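Local coordinates for 1,4-beta-N-Acetylmuramidase M1 (Streptomyces coelicolor, PDB 1JFX), which hydrolyses the beta-1,4 linkages between N-acetylmuramic acid and N-acetylglucosamine in peptidoglycan, acting as both a lysozyme and a diacetylmuramidase, at residues Y78-G83 against K128-R133; A61-R66 against N121-R126. All coordinates share one frame; numbering follows the deposited sequence.

Interaction 1 (Y78-G83 against K128-R133); sequences YFASNG and KARTTR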
loop_
_atom_site.group_PDB
_atom_site.type_symbol
_atom_site.label_atom_id
_atom_site.label_comp_id
_atom_site.label_asym_id
_atom_site.label_seq_id
_atom_site.Cartn_x
_atom_site.Cartn_y
_atom_site.Cartn_z
ATOM N N TYR A 78 5.821 -9.804 10.989
ATOM C CA TYR A 78 4.564 -10.515 10.779
ATOM C C TYR A 78 4.141 -10.383 9.311
ATOM O O TYR A 78 3.815 -11.363 8.653
ATOM C CB TYR A 78 3.487 -9.943 11.714
ATOM C CG TYR A 78 2.102 -10.512 11.485
ATOM C CD1 TYR A 78 1.894 -11.887 11.406
ATOM C CD2 TYR A 78 1.003 -9.669 11.330
ATOM C CE1 TYR A 78 0.616 -12.407 11.171
ATOM C CE2 TYR A 78 -0.274 -10.176 11.095
ATOM C CZ TYR A 78 -0.460 -11.543 11.016
ATOM O OH TYR A 78 -1.722 -12.060 10.776
ATOM N N PHE A 79 4.174 -9.157 8.800
ATOM C CA PHE A 79 3.824 -8.890 7.408
ATOM C C PHE A 79 4.750 -9.630 6.435
ATOM O O PHE A 79 4.294 -10.300 5.503
ATOM C CB PHE A 79 3.907 -7.377 7.165
ATOM C CG PHE A 79 3.645 -6.955 5.739
ATOM C CD1 PHE A 79 2.519 -7.400 5.041
ATOM C CD2 PHE A 79 4.495 -6.036 5.128
ATOM C CE1 PHE A 79 2.240 -6.916 3.744
ATOM C CE2 PHE A 79 4.239 -5.549 3.856
ATOM C CZ PHE A 79 3.104 -5.985 3.153
ATOM N N ALA A 80 6.057 -9.514 6.655
ATOM C CA ALA A 80 7.025 -10.157 5.765
ATOM C C ALA A 80 6.896 -11.680 5.733
ATOM O O ALA A 80 7.241 -12.311 4.727
ATOM C CB ALA A 80 8.442 -9.759 6.172
ATOM N N SER A 81 6.401 -12.270 6.818
ATOM C CA SER A 81 6.236 -13.721 6.878
ATOM C C SER A 81 4.861 -14.178 6.403
ATOM O O SER A 81 4.619 -15.384 6.239
ATOM C CB SER A 81 6.426 -14.217 8.312
ATOM O OG SER A 81 7.789 -14.193 8.691
ATOM N N ASN A 82 3.964 -13.223 6.171
ATOM C CA ASN A 82 2.607 -13.575 5.785
ATOM C C ASN A 82 2.032 -12.812 4.608
ATOM O O ASN A 82 0.899 -12.319 4.651
ATOM C CB ASN A 82 1.709 -13.452 7.016
ATOM C CG ASN A 82 2.062 -14.473 8.081
ATOM O OD1 ASN A 82 1.550 -15.583 8.071
ATOM N ND2 ASN A 82 2.973 -14.111 8.981
ATOM N N GLY A 83 2.817 -12.733 3.543
ATOM C CA GLY A 83 2.337 -12.088 2.338
ATOM C C GLY A 83 3.179 -10.947 1.828
ATOM O O GLY A 83 3.149 -10.658 0.636
ATOM N N LYS A 128 12.832 -3.635 5.416
ATOM C CA LYS A 128 13.963 -3.590 4.492
ATOM C C LYS A 128 14.945 -4.719 4.805
ATOM O O LYS A 128 15.484 -5.344 3.894
ATOM C CB LYS A 128 14.675 -2.233 4.559
ATOM C CG LYS A 128 15.683 -2.029 3.428
ATOM C CD LYS A 128 16.145 -0.581 3.331
ATOM C CE LYS A 128 17.019 -0.363 2.095
ATOM N NZ LYS A 128 16.276 -0.540 0.804
ATOM N N ALA A 129 15.172 -4.982 6.087
ATOM C CA ALA A 129 16.078 -6.065 6.467
ATOM C C ALA A 129 15.514 -7.391 5.940
ATOM O O ALA A 129 16.252 -8.259 5.456
ATOM C CB ALA A 129 16.232 -6.120 7.988
ATOM N N ARG A 130 14.199 -7.547 6.013
ATOM C CA ARG A 130 13.584 -8.786 5.546
ATOM C C ARG A 130 13.537 -8.969 4.031
ATOM O O ARG A 130 13.766 -10.075 3.530
ATOM C CB ARG A 130 12.138 -8.893 6.061
ATOM C CG ARG A 130 11.979 -9.102 7.573
ATOM C CD ARG A 130 12.459 -10.500 8.013
ATOM N NE ARG A 130 11.715 -11.600 7.394
ATOM C CZ ARG A 130 10.607 -12.150 7.877
ATOM N NH1 ARG A 130 10.066 -11.714 9.015
ATOM N NH2 ARG A 130 10.040 -13.163 7.212
ATOM N N THR A 131 13.258 -7.886 3.309
ATOM C CA THR A 131 13.043 -7.956 1.862
ATOM C C THR A 131 13.990 -7.210 0.921
ATOM O O THR A 131 13.921 -7.411 -0.296
ATOM C CB THR A 131 11.625 -7.414 1.524
ATOM O OG1 THR A 131 11.626 -5.990 1.709
ATOM C CG2 THR A 131 10.548 -8.032 2.447
ATOM N N THR A 132 14.837 -6.350 1.487
ATOM C CA THR A 132 15.766 -5.448 0.786
ATOM C C THR A 132 15.021 -4.232 0.233
ATOM O O THR A 132 15.648 -3.314 -0.277
ATOM C CB THR A 132 16.578 -6.080 -0.417
ATOM O OG1 THR A 132 15.739 -6.225 -1.573
ATOM C CG2 THR A 132 17.181 -7.425 -0.021
ATOM N N ARG A 133 13.696 -4.204 0.369
ATOM C CA ARG A 133 12.940 -3.092 -0.195
ATOM C C ARG A 133 12.502 -2.013 0.775
ATOM O O ARG A 133 12.270 -2.279 1.956
ATOM C CB ARG A 133 11.669 -3.603 -0.885
ATOM C CG ARG A 133 11.859 -4.701 -1.925
ATOM C CD ARG A 133 12.828 -4.291 -3.044
ATOM N NE ARG A 133 12.533 -2.987 -3.661
ATOM C CZ ARG A 133 11.717 -2.790 -4.697
ATOM N NH1 ARG A 133 11.078 -3.808 -5.266
ATOM N NH2 ARG A 133 11.557 -1.561 -5.185
HETATM O O HOH W 1 8.152 -13.316 11.107
#
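Ala-80 and Arg-130 have the CA atoms nearest each other across the two segments, 6.7 Å apart, where the last turn of helix 72-81 meets that of helix 113-131. The second segment leaves its helix through Thr-132, whose positive phi ends the helical run. Arg-133 N donates to Thr-131 OG1, forming an ST turn just there. Between the helix ends the contact is made largely by Arg-130. Its chain is folded at chi2 (-69°) and chi3 (-61°), which swings the guanidinium back over Ala-80, whose methyl CB sits 3.6 Å from CZ, over the centre of one face. These are two of the helices that pack outside the beta-alpha barrel of the family 25 glycosyl hydrolases, and the contact lies at the protein surface, away from the predicted active-site residues. At the guanidinium edge, Arg-130 NH2 donates to Ser-81 OG at 2.9 Å, nearly straight at 164° and within the guanidinium plane. A water 2.6 Å from Ser-81 OG also accepts from Arg-130 NH1 at 3.3 Å, while NH1 forms a salt bridge with Asp-77 OD1, one helical turn before Ser-81.

Interaction 2 (A61-R66 against N121-R126); sequences AYHFAR and NDFHAR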
loop_
_atom_site.group_PDB
_atom_site.type_symbol
_atom_site.label_atom_id
_atom_site.label_comp_id
_atom_site.label_asym_id
_atom_site.label_seq_id
_atom_site.Cartn_x
_atom_site.Cartn_y
_atom_site.Cartn_z
ATOM N N ALA A 61 1.471 -6.641 -1.785
ATOM C CA ALA A 61 0.623 -6.840 -0.605
ATOM C C ALA A 61 0.697 -5.635 0.320
ATOM O O ALA A 61 1.659 -4.867 0.270
ATOM C CB ALA A 61 1.091 -8.064 0.148
ATOM N N TYR A 62 -0.317 -5.453 1.158
ATOM C CA TYR A 62 -0.253 -4.360 2.124
ATOM C C TYR A 62 -0.642 -4.829 3.522
ATOM O O TYR A 62 -1.394 -5.800 3.700
ATOM C CB TYR A 62 -1.095 -3.134 1.678
ATOM C CG TYR A 62 -2.609 -3.208 1.784
ATOM C CD1 TYR A 62 -3.257 -2.929 2.991
ATOM C CD2 TYR A 62 -3.397 -3.433 0.654
ATOM C CE1 TYR A 62 -4.648 -2.858 3.065
ATOM C CE2 TYR A 62 -4.798 -3.370 0.718
ATOM C CZ TYR A 62 -5.409 -3.073 1.924
ATOM O OH TYR A 62 -6.767 -2.932 2.005
ATOM N N HIS A 63 -0.078 -4.150 4.508
ATOM C CA HIS A 63 -0.329 -4.431 5.915
ATOM C C HIS A 63 -1.052 -3.263 6.544
ATOM O O HIS A 63 -0.576 -2.127 6.440
ATOM C CB HIS A 63 0.992 -4.600 6.663
ATOM C CG HIS A 63 0.829 -4.734 8.146
ATOM N ND1 HIS A 63 0.374 -5.891 8.744
ATOM C CD2 HIS A 63 1.033 -3.845 9.150
ATOM C CE1 HIS A 63 0.304 -5.709 10.052
ATOM N NE2 HIS A 63 0.698 -4.475 10.325
ATOM N N PHE A 64 -2.197 -3.525 7.179
ATOM C CA PHE A 64 -2.914 -2.455 7.865
ATOM C C PHE A 64 -2.334 -2.373 9.285
ATOM O O PHE A 64 -2.538 -3.257 10.123
ATOM C CB PHE A 64 -4.414 -2.744 7.907
ATOM C CG PHE A 64 -5.237 -1.574 8.382
ATOM C CD1 PHE A 64 -5.208 -1.183 9.715
ATOM C CD2 PHE A 64 -6.036 -0.862 7.488
ATOM C CE1 PHE A 64 -5.976 -0.084 10.163
ATOM C CE2 PHE A 64 -6.807 0.234 7.919
ATOM C CZ PHE A 64 -6.772 0.619 9.261
ATOM N N ALA A 65 -1.587 -1.308 9.543
ATOM C CA ALA A 65 -0.945 -1.125 10.840
ATOM C C ALA A 65 -1.877 -0.853 12.013
ATOM O O ALA A 65 -2.878 -0.176 11.868
ATOM C CB ALA A 65 0.048 0.030 10.751
ATOM N N ARG A 66 -1.510 -1.377 13.181
ATOM C CA ARG A 66 -2.220 -1.083 14.426
ATOM C C ARG A 66 -1.043 -0.806 15.369
ATOM O O ARG A 66 -0.637 -1.666 16.159
ATOM C CB ARG A 66 -3.038 -2.278 14.913
ATOM C CG ARG A 66 -4.213 -2.645 13.992
ATOM C CD ARG A 66 -5.261 -1.529 13.878
ATOM N NE ARG A 66 -6.474 -2.071 13.271
ATOM C CZ ARG A 66 -7.555 -2.417 13.958
ATOM N NH1 ARG A 66 -7.578 -2.259 15.282
ATOM N NH2 ARG A 66 -8.598 -2.953 13.334
ATOM N N ASN A 121 9.686 4.242 11.567
ATOM C CA ASN A 121 11.083 4.003 11.224
ATOM C C ASN A 121 11.442 2.534 11.480
ATOM O O ASN A 121 12.168 1.907 10.695
ATOM C CB ASN A 121 11.993 4.896 12.063
ATOM C CG ASN A 121 13.387 4.978 11.496
ATOM O OD1 ASN A 121 13.578 5.439 10.371
ATOM N ND2 ASN A 121 14.369 4.525 12.260
ATOM N N ASP A 122 10.928 1.987 12.581
ATOM C CA ASP A 122 11.199 0.600 12.932
ATOM C C ASP A 122 10.573 -0.353 11.915
ATOM O O ASP A 122 11.190 -1.353 11.526
ATOM C CB ASP A 122 10.669 0.277 14.336
ATOM C CG ASP A 122 11.505 0.908 15.445
ATOM O OD1 ASP A 122 12.606 1.427 15.157
ATOM O OD2 ASP A 122 11.059 0.857 16.616
ATOM N N PHE A 123 9.346 -0.062 11.493
ATOM C CA PHE A 123 8.691 -0.908 10.508
ATOM C C PHE A 123 9.494 -0.861 9.207
ATOM O O PHE A 123 9.754 -1.892 8.579
ATOM C CB PHE A 123 7.241 -0.453 10.265
ATOM C CG PHE A 123 6.423 -1.424 9.442
ATOM C CD1 PHE A 123 6.614 -1.539 8.062
ATOM C CD2 PHE A 123 5.470 -2.238 10.054
ATOM C CE1 PHE A 123 5.857 -2.464 7.307
ATOM C CE2 PHE A 123 4.711 -3.151 9.319
ATOM C CZ PHE A 123 4.903 -3.269 7.940
ATOM N N HIS A 124 9.903 0.333 8.803
ATOM C CA HIS A 124 10.677 0.457 7.582
ATOM C C HIS A 124 12.003 -0.308 7.687
ATOM O O HIS A 124 12.376 -1.045 6.778
ATOM C CB HIS A 124 10.946 1.940 7.258
ATOM C CG HIS A 124 11.909 2.142 6.129
ATOM N ND1 HIS A 124 13.272 1.977 6.276
ATOM C CD2 HIS A 124 11.704 2.428 4.819
ATOM C CE1 HIS A 124 13.861 2.147 5.105
ATOM N NE2 HIS A 124 12.934 2.419 4.204
ATOM N N ALA A 125 12.707 -0.147 8.802
ATOM C CA ALA A 125 13.991 -0.815 8.967
ATOM C C ALA A 125 13.863 -2.325 8.913
ATOM O O ALA A 125 14.662 -2.991 8.246
ATOM C CB ALA A 125 14.640 -0.409 10.276
ATOM N N ARG A 126 12.861 -2.870 9.599
ATOM C CA ARG A 126 12.702 -4.320 9.616
ATOM C C ARG A 126 12.197 -4.855 8.283
ATOM O O ARG A 126 12.639 -5.921 7.832
ATOM C CB ARG A 126 11.771 -4.747 10.755
ATOM C CG ARG A 126 11.600 -6.267 10.911
ATOM C CD ARG A 126 12.942 -7.031 10.972
ATOM N NE ARG A 126 13.894 -6.509 11.957
ATOM C CZ ARG A 126 14.130 -7.051 13.153
ATOM N NH1 ARG A 126 13.482 -8.141 13.556
ATOM N NH2 ARG A 126 15.055 -6.518 13.938
#
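Phe-123 reaches from helix 113-131 toward His-63 on strand 58-64, joining an outer helix of the family 25 beta-alpha barrel to one of its parallel strands. Going along the helix, Asp-122 comes first, and its side chain touches Thr-73 of helix 72-81 instead of the strand. Phe-123 follows and supplies the helix side of the contact. With CG anti to the backbone N (chi1 -170°), its ring extends away from the helix and presents CE2 and CZ to the imidazole, also resting on Ala-76. The two rings lie nearly parallel, their planes 26° apart, but are slid so far past each other that they hardly overlap: the centroids are 5.7 Å apart. His-63 answers with its carbon CD2, while both ring nitrogens are engaged by other residues, ND1 by Thr-35 OG1 and NE2 by Gln-75 OE1. The imidazole is thus held at both nitrogens, which should fix its rotation and satisfy its polar atoms in a buried setting. His-124 then carries its imidazole to a different partner, NE2 bonding to Asp-134 OD1. Arg-126 closes the segment with a salt bridge from NH1 to Asp-77 OD2, tying this helix to helix 72-81. The meeting of helix and strand comes down to a carbon-carbon approach, Phe-123 CE2 lying 3.7 Å from His-63 CD2, with CZ of the same phenyl ring 4.1 Å from that carbon.

How the interactions relate
Helix 113-131 serves both contacts, interaction 2 lying nearer its middle and interaction 1 at its C-terminal end, with centres about 9 Å apart. Strand 58-64 and helix 72-81 are consecutive, so the two contacts bind one strand-helix unit to the same later helix. Phe-79, in the first segment of interaction 1, packs on the strand of interaction 2: its CD1 lies 3.6 Å from His-63 CB and its CZ 3.4 Å from Ala-61 O. Asp-77 is shared by two arginines of helix 113-131, one from each interaction's segment. Interaction 2 is the one closer to the predicted active site, the His-63 side chain being about 6 Å from that of Asp-98.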